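Local coordinates for mirolysin (Tannerella forsythia, PDB 6R7V), which hydrolyses peptide bonds as a zinc-dependent metallopeptidase of the pappalysin family and is captured here as its latent zymogen, at residues R4-E9 with V209-D214; Y166-F171 with P177-V182; G240-E243 with P249-D252. The protein carries 1 engineered substitution. All blocks are in the same frame, centred on the assembly; numbering follows the deposited sequence.

Interaction 1 (R4-E9 with V209-D214); sequences RTCGSE and VGHWLD. With ZN (zinc ion), chain D.
Cys6 SG is held by a metal bond and a hydrogen bond: it binds the zinc ion that His211 also binds, at an SG–zinc distance of 2.2 Å, and it accepts the backbone N-H of Ser8, with N 3.3 Å from SG. That N-H would help to stabilise negative charge on the sulfur, so the turn after the cysteine suits a metal-bound thiolate. His211 completes the link through NE2, 2.0 Å from the zinc, while its ND1 is tied to Leu215 O, which fixes the rotation of the ring. SG lies anti to the backbone N of Cys6 (chi1 177°), which sends it from the propeptide toward the metal. Ser8 lays its CB over one face of the His211 ring, 3.8 Å from the ring centroid in a CH-pi contact, and its small side chain allows this close approach while OG bonds to Ala167 O. With His207 and His217 filling the other zinc positions, this is the cysteine switch that keeps the enzyme latent. His211 belongs to helix 203-212, which closes in a Schellman motif with Asp214 at positive phi; the 4-9 loop lies against strands 165-167 and 269-270, with Gly7 bonded to the backbone of Gly165.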
loop_
_atom_site.group_PDB
_atom_site.type_symbol
_atom_site.label_atom_id
_atom_site.label_comp_id
_atom_site.label_asym_id
_atom_site.label_seq_id
_atom_site.Cartn_x
_atom_site.Cartn_y
_atom_site.Cartn_z
ATOM N N ARG A 4 14.796 -0.602 -0.557
ATOM C CA ARG A 4 13.483 -0.593 -1.208
ATOM C C ARG A 4 13.286 0.718 -1.992
ATOM O O ARG A 4 13.756 1.771 -1.555
ATOM C CB ARG A 4 12.383 -0.801 -0.143
ATOM C CG ARG A 4 10.946 -0.523 -0.553
ATOM C CD ARG A 4 9.927 -0.786 0.577
ATOM N NE ARG A 4 10.113 -2.071 1.264
ATOM C CZ ARG A 4 9.786 -3.258 0.759
ATOM N NH1 ARG A 4 9.274 -3.352 -0.468
ATOM N NH2 ARG A 4 9.978 -4.363 1.469
ATOM N N THR A 5 12.647 0.634 -3.184
ATOM C CA THR A 5 12.325 1.810 -4.005
ATOM C C THR A 5 10.815 1.936 -4.046
ATOM O O THR A 5 10.103 0.928 -4.094
ATOM C CB THR A 5 12.921 1.722 -5.392
ATOM O OG1 THR A 5 12.459 0.504 -5.965
ATOM C CG2 THR A 5 14.443 1.787 -5.391
ATOM N N CYS A 6 10.318 3.160 -3.995
ATOM C CA CYS A 6 8.893 3.425 -3.948
ATOM C C CYS A 6 8.591 4.744 -4.594
ATOM O O CYS A 6 9.322 5.710 -4.361
ATOM C CB CYS A 6 8.422 3.388 -2.497
ATOM S SG CYS A 6 6.675 3.788 -2.259
ATOM N N GLY A 7 7.527 4.806 -5.382
ATOM C CA GLY A 7 7.173 6.058 -6.034
ATOM C C GLY A 7 6.182 6.895 -5.249
ATOM O O GLY A 7 5.614 7.841 -5.815
ATOM N N SER A 8 5.957 6.589 -3.947
ATOM C CA SER A 8 4.986 7.327 -3.152
ATOM C C SER A 8 5.583 8.066 -1.969
ATOM O O SER A 8 5.034 8.046 -0.875
ATOM C CB SER A 8 3.882 6.400 -2.677
ATOM O OG SER A 8 3.195 5.845 -3.785
ATOM N N GLU A 9 6.656 8.802 -2.213
ATOM C CA GLU A 9 7.234 9.650 -1.185
ATOM C C GLU A 9 6.458 10.963 -1.137
ATOM O O GLU A 9 6.031 11.462 -2.179
ATOM C CB GLU A 9 8.723 9.910 -1.478
ATOM C CG GLU A 9 9.593 8.658 -1.369
ATOM C CD GLU A 9 11.063 8.752 -1.740
ATOM O OE1 GLU A 9 11.772 7.727 -1.601
ATOM O OE2 GLU A 9 11.508 9.839 -2.176
ATOM N N VAL A 209 -0.203 -0.874 -0.368
ATOM C CA VAL A 209 -1.609 -0.811 0.075
ATOM C C VAL A 209 -1.693 0.109 1.322
ATOM O O VAL A 209 -2.672 0.854 1.452
ATOM C CB VAL A 209 -2.207 -2.236 0.299
ATOM C CG1 VAL A 209 -3.583 -2.189 0.958
ATOM C CG2 VAL A 209 -2.275 -2.998 -1.021
ATOM N N GLY A 210 -0.654 0.107 2.177
ATOM C CA GLY A 210 -0.614 1.049 3.289
ATOM C C GLY A 210 -0.728 2.475 2.771
ATOM O O GLY A 210 -1.508 3.251 3.305
ATOM N N HIS A 211 0.034 2.856 1.701
ATOM C CA HIS A 211 -0.139 4.217 1.118
ATOM C C HIS A 211 -1.547 4.447 0.544
ATOM O O HIS A 211 -2.104 5.534 0.709
ATOM C CB HIS A 211 0.852 4.456 -0.013
ATOM C CG HIS A 211 2.309 4.496 0.370
ATOM N ND1 HIS A 211 2.799 5.375 1.325
ATOM C CD2 HIS A 211 3.353 3.856 -0.198
ATOM C CE1 HIS A 211 4.122 5.235 1.309
ATOM N NE2 HIS A 211 4.498 4.359 0.401
ATOM N N TRP A 212 -2.105 3.440 -0.138
ATOM C CA TRP A 212 -3.470 3.576 -0.674
ATOM C C TRP A 212 -4.496 3.794 0.470
ATOM O O TRP A 212 -5.574 4.377 0.238
ATOM C CB TRP A 212 -3.748 2.304 -1.482
ATOM C CG TRP A 212 -5.089 2.248 -2.132
ATOM C CD1 TRP A 212 -5.490 2.902 -3.266
ATOM C CD2 TRP A 212 -6.184 1.446 -1.714
ATOM N NE1 TRP A 212 -6.792 2.580 -3.552
ATOM C CE2 TRP A 212 -7.262 1.718 -2.588
ATOM C CE3 TRP A 212 -6.376 0.556 -0.653
ATOM C CZ2 TRP A 212 -8.506 1.078 -2.460
ATOM C CZ3 TRP A 212 -7.604 -0.066 -0.519
ATOM C CH2 TRP A 212 -8.667 0.225 -1.394
ATOM N N LEU A 213 -4.137 3.348 1.708
ATOM C CA LEU A 213 -4.910 3.527 2.915
ATOM C C LEU A 213 -4.353 4.671 3.795
ATOM O O LEU A 213 -4.575 4.725 5.014
ATOM C CB LEU A 213 -5.036 2.214 3.689
ATOM C CG LEU A 213 -5.841 1.126 2.960
ATOM C CD1 LEU A 213 -5.795 -0.169 3.720
ATOM C CD2 LEU A 213 -7.313 1.587 2.692
ATOM N N ASP A 214 -3.698 5.630 3.146
ATOM C CA ASP A 214 -3.323 6.937 3.703
ATOM C C ASP A 214 -2.044 6.954 4.538
ATOM O O ASP A 214 -1.718 8.009 5.125
ATOM C CB ASP A 214 -4.490 7.549 4.541
ATOM C CG ASP A 214 -4.690 9.019 4.315
ATOM O OD1 ASP A 214 -4.246 9.509 3.282
ATOM O OD2 ASP A 214 -5.280 9.683 5.202
HETATM ZN ZN ZN D . 6.401 3.785 -0.060
#

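Interaction 2 (Y166-F171 with P177-V182); sequences YAQFPF and PNTDGV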
loop_
_atom_site.group_PDB
_atom_site.type_symbol
_atom_site.label_atom_id
_atom_site.label_comp_id
_atom_site.label_asym_id
_atom_site.label_seq_id
_atom_site.Cartn_x
_atom_site.Cartn_y
_atom_site.Cartn_z
ATOM N N TYR A 166 4.330 1.560 -6.548
ATOM C CA TYR A 166 3.836 2.880 -6.182
ATOM C C TYR A 166 2.328 2.833 -5.979
ATOM O O TYR A 166 1.640 1.960 -6.515
ATOM C CB TYR A 166 4.237 3.960 -7.191
ATOM C CG TYR A 166 3.577 3.889 -8.548
ATOM C CD1 TYR A 166 2.458 4.664 -8.842
ATOM C CD2 TYR A 166 4.138 3.134 -9.578
ATOM C CE1 TYR A 166 1.878 4.645 -10.108
ATOM C CE2 TYR A 166 3.579 3.127 -10.852
ATOM C CZ TYR A 166 2.465 3.906 -11.118
ATOM O OH TYR A 166 1.895 3.887 -12.368
ATOM N N ALA A 167 1.814 3.771 -5.196
ATOM C CA ALA A 167 0.397 3.849 -4.895
ATOM C C ALA A 167 -0.104 5.237 -5.129
ATOM O O ALA A 167 0.671 6.196 -5.038
ATOM C CB ALA A 167 0.177 3.484 -3.429
ATOM N N GLN A 168 -1.412 5.372 -5.278
ATOM C CA GLN A 168 -2.030 6.677 -5.330
ATOM C C GLN A 168 -2.674 6.926 -3.956
ATOM O O GLN A 168 -3.384 6.066 -3.445
ATOM C CB GLN A 168 -3.058 6.782 -6.482
ATOM C CG GLN A 168 -3.541 8.222 -6.627
ATOM C CD GLN A 168 -4.413 8.404 -7.834
ATOM O OE1 GLN A 168 -3.929 8.436 -8.950
ATOM N NE2 GLN A 168 -5.706 8.531 -7.618
ATOM N N PHE A 169 -2.444 8.106 -3.359
ATOM C CA PHE A 169 -2.977 8.406 -2.037
ATOM C C PHE A 169 -4.450 8.813 -2.069
ATOM O O PHE A 169 -4.892 9.403 -3.067
ATOM C CB PHE A 169 -2.173 9.562 -1.421
ATOM C CG PHE A 169 -0.784 9.196 -0.973
ATOM C CD1 PHE A 169 0.321 9.514 -1.754
ATOM C CD2 PHE A 169 -0.578 8.540 0.229
ATOM C CE1 PHE A 169 1.607 9.117 -1.370
ATOM C CE2 PHE A 169 0.715 8.189 0.641
ATOM C CZ PHE A 169 1.800 8.497 -0.152
ATOM N N PRO A 170 -5.190 8.632 -0.945
ATOM C CA PRO A 170 -6.613 9.001 -0.930
ATOM C C PRO A 170 -6.902 10.471 -1.201
ATOM O O PRO A 170 -7.980 10.762 -1.738
ATOM C CB PRO A 170 -7.049 8.663 0.498
ATOM C CG PRO A 170 -6.115 7.572 0.935
ATOM C CD PRO A 170 -4.811 7.863 0.264
ATOM N N PHE A 171 -5.971 11.401 -0.879
ATOM C CA PHE A 171 -6.261 12.816 -1.138
ATOM C C PHE A 171 -6.374 13.106 -2.641
ATOM O O PHE A 171 -6.865 14.176 -3.025
ATOM C CB PHE A 171 -5.224 13.773 -0.481
ATOM C CG PHE A 171 -3.942 13.970 -1.283
ATOM C CD1 PHE A 171 -2.886 13.075 -1.166
ATOM C CD2 PHE A 171 -3.812 15.028 -2.168
ATOM C CE1 PHE A 171 -1.712 13.249 -1.908
ATOM C CE2 PHE A 171 -2.656 15.172 -2.951
ATOM C CZ PHE A 171 -1.621 14.272 -2.819
ATOM N N PRO A 177 -9.766 9.856 -10.061
ATOM C CA PRO A 177 -10.417 8.599 -9.680
ATOM C C PRO A 177 -10.021 7.387 -10.504
ATOM O O PRO A 177 -9.924 6.296 -9.963
ATOM C CB PRO A 177 -11.912 8.907 -9.856
ATOM C CG PRO A 177 -11.969 10.070 -10.807
ATOM C CD PRO A 177 -10.763 10.885 -10.447
ATOM N N ASN A 178 -9.763 7.589 -11.781
ATOM C CA ASN A 178 -9.473 6.459 -12.668
ATOM C C ASN A 178 -8.042 5.913 -12.535
ATOM O O ASN A 178 -7.757 4.839 -13.109
ATOM C CB ASN A 178 -9.750 6.814 -14.138
ATOM C CG ASN A 178 -10.982 7.640 -14.405
ATOM O OD1 ASN A 178 -12.108 7.223 -14.143
ATOM N ND2 ASN A 178 -10.790 8.828 -14.963
ATOM N N THR A 179 -7.164 6.558 -11.751
ATOM C CA THR A 179 -5.801 6.025 -11.541
ATOM C C THR A 179 -5.591 5.613 -10.076
ATOM O O THR A 179 -4.475 5.223 -9.697
ATOM C CB THR A 179 -4.761 7.050 -11.993
ATOM O OG1 THR A 179 -5.030 8.325 -11.400
ATOM C CG2 THR A 179 -4.692 7.165 -13.487
ATOM N N ASP A 180 -6.680 5.572 -9.286
ATOM C CA ASP A 180 -6.584 5.135 -7.910
ATOM C C ASP A 180 -6.259 3.637 -7.844
ATOM O O ASP A 180 -6.771 2.840 -8.645
ATOM C CB ASP A 180 -7.872 5.444 -7.130
ATOM C CG ASP A 180 -7.763 5.056 -5.664
ATOM O OD1 ASP A 180 -6.803 5.509 -4.999
ATOM O OD2 ASP A 180 -8.581 4.257 -5.216
ATOM N N GLY A 181 -5.340 3.267 -6.954
ATOM C CA GLY A 181 -4.915 1.888 -6.818
ATOM C C GLY A 181 -3.433 1.795 -6.616
ATOM O O GLY A 181 -2.779 2.792 -6.220
ATOM N N VAL A 182 -2.893 0.573 -6.853
ATOM C CA VAL A 182 -1.468 0.338 -6.609
ATOM C C VAL A 182 -0.859 -0.451 -7.743
ATOM O O VAL A 182 -1.549 -1.209 -8.452
ATOM C CB VAL A 182 -1.147 -0.322 -5.235
ATOM C CG1 VAL A 182 -1.764 0.461 -4.067
ATOM C CG2 VAL A 182 -1.575 -1.783 -5.186
HETATM O O HOH W 1 -0.747 3.620 -8.083
HETATM O O HOH W 2 -6.609 8.179 -4.927
#
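Thr179 OG1 donates to Gln168 OE1 over 2.7 Å, meeting a lone pair in the amide's carbonyl plane at a C=O...donor angle of 132°. Gln168 reaches this far because CG stands anti to its backbone N (chi1 -172°) and the chain beyond stays extended, while a primary amide can accept at one end and donate at the other. Its NE2 is bonded to Lys176 O and to a water 2.9 Å away, which in turn donates to Phe169 O and, over 2.7 Å, to Asp180 OD1. The other carboxylate oxygen of Asp180 serves Arg297 and Trp212. Backbone pairing follows: Gln168 N donates to Gly181 O at 3.1 Å. Gly181 has a phi of 139°, a conformation in which a side chain would press on the preceding carbonyl. Here strand 165-167 runs antiparallel to strand 182-185 in the mixed sheet, consistent with the edge strand that borders the active-site cleft in metzincins. Ala167 and Val182 form a non-hydrogen-bonded pair, and a second water bridges Gly181 O to Tyr166 O, the latter bond weak. Ala167 CB packs on Val182 CG1 at 3.6 Å; their compact apolar side chains meet helix 203-212, Ala167 against His211, Val182 against Trp212 and the engineered Ala208.

Interaction 3 (G240-E243 with P249-D252); sequences GYNE and PKTD. With GOL (glycerol), chain G.
A small polar pocket beside a calcium site, where the side chains of Asn242 and Lys250 join two loops, holds a glycerol that probably came from the crystallisation liquor. Lys250 NZ donates to Asn242 OD1 over 2.7 Å, arriving in the carbonyl plane at a C=O...donor angle of 154°. The two side chains run antiparallel alongside each other, and lysine suits the span because its long chain, here fully extended with CG anti to the backbone N (chi1 -173°), carries NZ across to the other loop. Beside this bond, glycerol bridges Gly240 and Asp252: its O3 accepts the N-H of Gly240, with N 2.8 Å from O3, and donates to Asp252 OD2 at 2.7 Å. Asn242 ND2 adds a weak bond to glycerol O1 at 3.3 Å. The Asp252 carboxylate is also held by its own chain and the calcium loop: OD1 takes the backbone N-H groups of Cys254 and Thr255, while OD2 accepts that of Gly239, a calcium ligand and a direct link just before 240-243. Gly240 O is bonded to Gln238, another ligand of the same calcium ion. Between 240-243 and 249-252 the one direct hydrogen bond is thus Lys250 to Asn242, with glycerol adding the other links, and the ammonium charge of Lys250 would probably polarise the Asn242 amide.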
loop_
_atom_site.group_PDB
_atom_site.type_symbol
_atom_site.label_atom_id
_atom_site.label_comp_id
_atom_site.label_asym_id
_atom_site.label_seq_id
_atom_site.Cartn_x
_atom_site.Cartn_y
_atom_site.Cartn_z
ATOM N N GLY A 240 16.126 9.032 8.663
ATOM C CA GLY A 240 15.990 8.569 7.295
ATOM C C GLY A 240 15.441 7.162 7.222
ATOM O O GLY A 240 15.065 6.565 8.251
ATOM N N TYR A 241 15.318 6.641 6.029
ATOM C CA TYR A 241 14.829 5.293 5.861
ATOM C C TYR A 241 15.867 4.292 6.299
ATOM O O TYR A 241 17.067 4.589 6.363
ATOM C CB TYR A 241 14.424 5.014 4.391
ATOM C CG TYR A 241 15.541 5.195 3.369
ATOM C CD1 TYR A 241 15.595 6.329 2.554
ATOM C CD2 TYR A 241 16.530 4.228 3.205
ATOM C CE1 TYR A 241 16.624 6.506 1.629
ATOM C CE2 TYR A 241 17.572 4.404 2.295
ATOM C CZ TYR A 241 17.626 5.558 1.524
ATOM O OH TYR A 241 18.635 5.734 0.596
ATOM N N ASN A 242 15.390 3.092 6.599
ATOM C CA ASN A 242 16.283 1.975 6.847
ATOM C C ASN A 242 16.175 1.040 5.672
ATOM O O ASN A 242 15.136 0.970 5.025
ATOM C CB ASN A 242 15.928 1.260 8.137
ATOM C CG ASN A 242 16.196 2.117 9.322
ATOM O OD1 ASN A 242 17.351 2.365 9.679
ATOM N ND2 ASN A 242 15.148 2.638 9.916
ATOM N N GLU A 243 17.225 0.300 5.419
ATOM C CA GLU A 243 17.262 -0.655 4.331
ATOM C C GLU A 243 17.835 -1.958 4.847
ATOM O O GLU A 243 18.388 -2.005 5.951
ATOM C CB GLU A 243 18.077 -0.113 3.143
ATOM C CG GLU A 243 19.534 0.154 3.485
ATOM C CD GLU A 243 20.407 0.736 2.389
ATOM O OE1 GLU A 243 19.926 0.903 1.245
ATOM O OE2 GLU A 243 21.585 1.039 2.690
ATOM N N PRO A 249 18.230 -3.111 19.115
ATOM C CA PRO A 249 17.596 -1.835 18.751
ATOM C C PRO A 249 18.464 -0.992 17.820
ATOM O O PRO A 249 19.711 -1.076 17.859
ATOM C CB PRO A 249 17.432 -1.137 20.109
ATOM C CG PRO A 249 18.586 -1.638 20.942
ATOM C CD PRO A 249 18.981 -3.000 20.386
ATOM N N LYS A 250 17.809 -0.196 16.948
ATOM C CA LYS A 250 18.531 0.753 16.099
ATOM C C LYS A 250 18.098 2.157 16.502
ATOM O O LYS A 250 16.932 2.493 16.371
ATOM C CB LYS A 250 18.309 0.509 14.598
ATOM C CG LYS A 250 19.223 1.412 13.744
ATOM C CD LYS A 250 19.217 1.074 12.277
ATOM C CE LYS A 250 20.058 2.072 11.499
ATOM N NZ LYS A 250 20.011 1.771 10.042
ATOM N N THR A 251 19.014 2.966 17.015
ATOM C CA THR A 251 18.662 4.330 17.401
ATOM C C THR A 251 19.175 5.292 16.322
ATOM O O THR A 251 19.980 4.892 15.478
ATOM C CB THR A 251 19.262 4.647 18.788
ATOM O OG1 THR A 251 20.682 4.582 18.692
ATOM C CG2 THR A 251 18.797 3.689 19.876
ATOM N N ASP A 252 18.717 6.549 16.341
ATOM C CA ASP A 252 19.222 7.571 15.422
ATOM C C ASP A 252 19.158 8.950 16.098
ATOM O O ASP A 252 18.853 9.006 17.281
ATOM C CB ASP A 252 18.516 7.538 14.050
ATOM C CG ASP A 252 17.053 7.902 13.973
ATOM O OD1 ASP A 252 16.509 8.443 14.972
ATOM O OD2 ASP A 252 16.446 7.673 12.898
HETATM C C1 GOL G . 17.711 5.050 11.106
HETATM O O1 GOL G . 16.389 5.555 10.908
HETATM C C2 GOL G . 18.724 5.687 10.178
HETATM O O2 GOL G . 18.284 5.616 8.817
HETATM C C3 GOL G . 19.034 7.123 10.530
HETATM O O3 GOL G . 17.846 7.898 10.565
#

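Interactions 1 and 2 are buried neighbours with centres 10 Å apart, and they touch: the 4-9 loop and helix 203-212 both pack on strand 165-167. Interaction 2 is nested within the long chain excursion that interaction 1 closes. Interaction 3 lies in the loops toward the periphery, its centre about 28 Å from that of interaction 2 and on the opposite side of the chain's centre, and it touches neither. The chemistry follows the setting: metal coordination joins the propeptide to the active-site helix, strand pairing, a glutamine amide bonded at both ends and bridging waters build the sheet edge, and a charged, partly glycerol-mediated contact joins the outer loops.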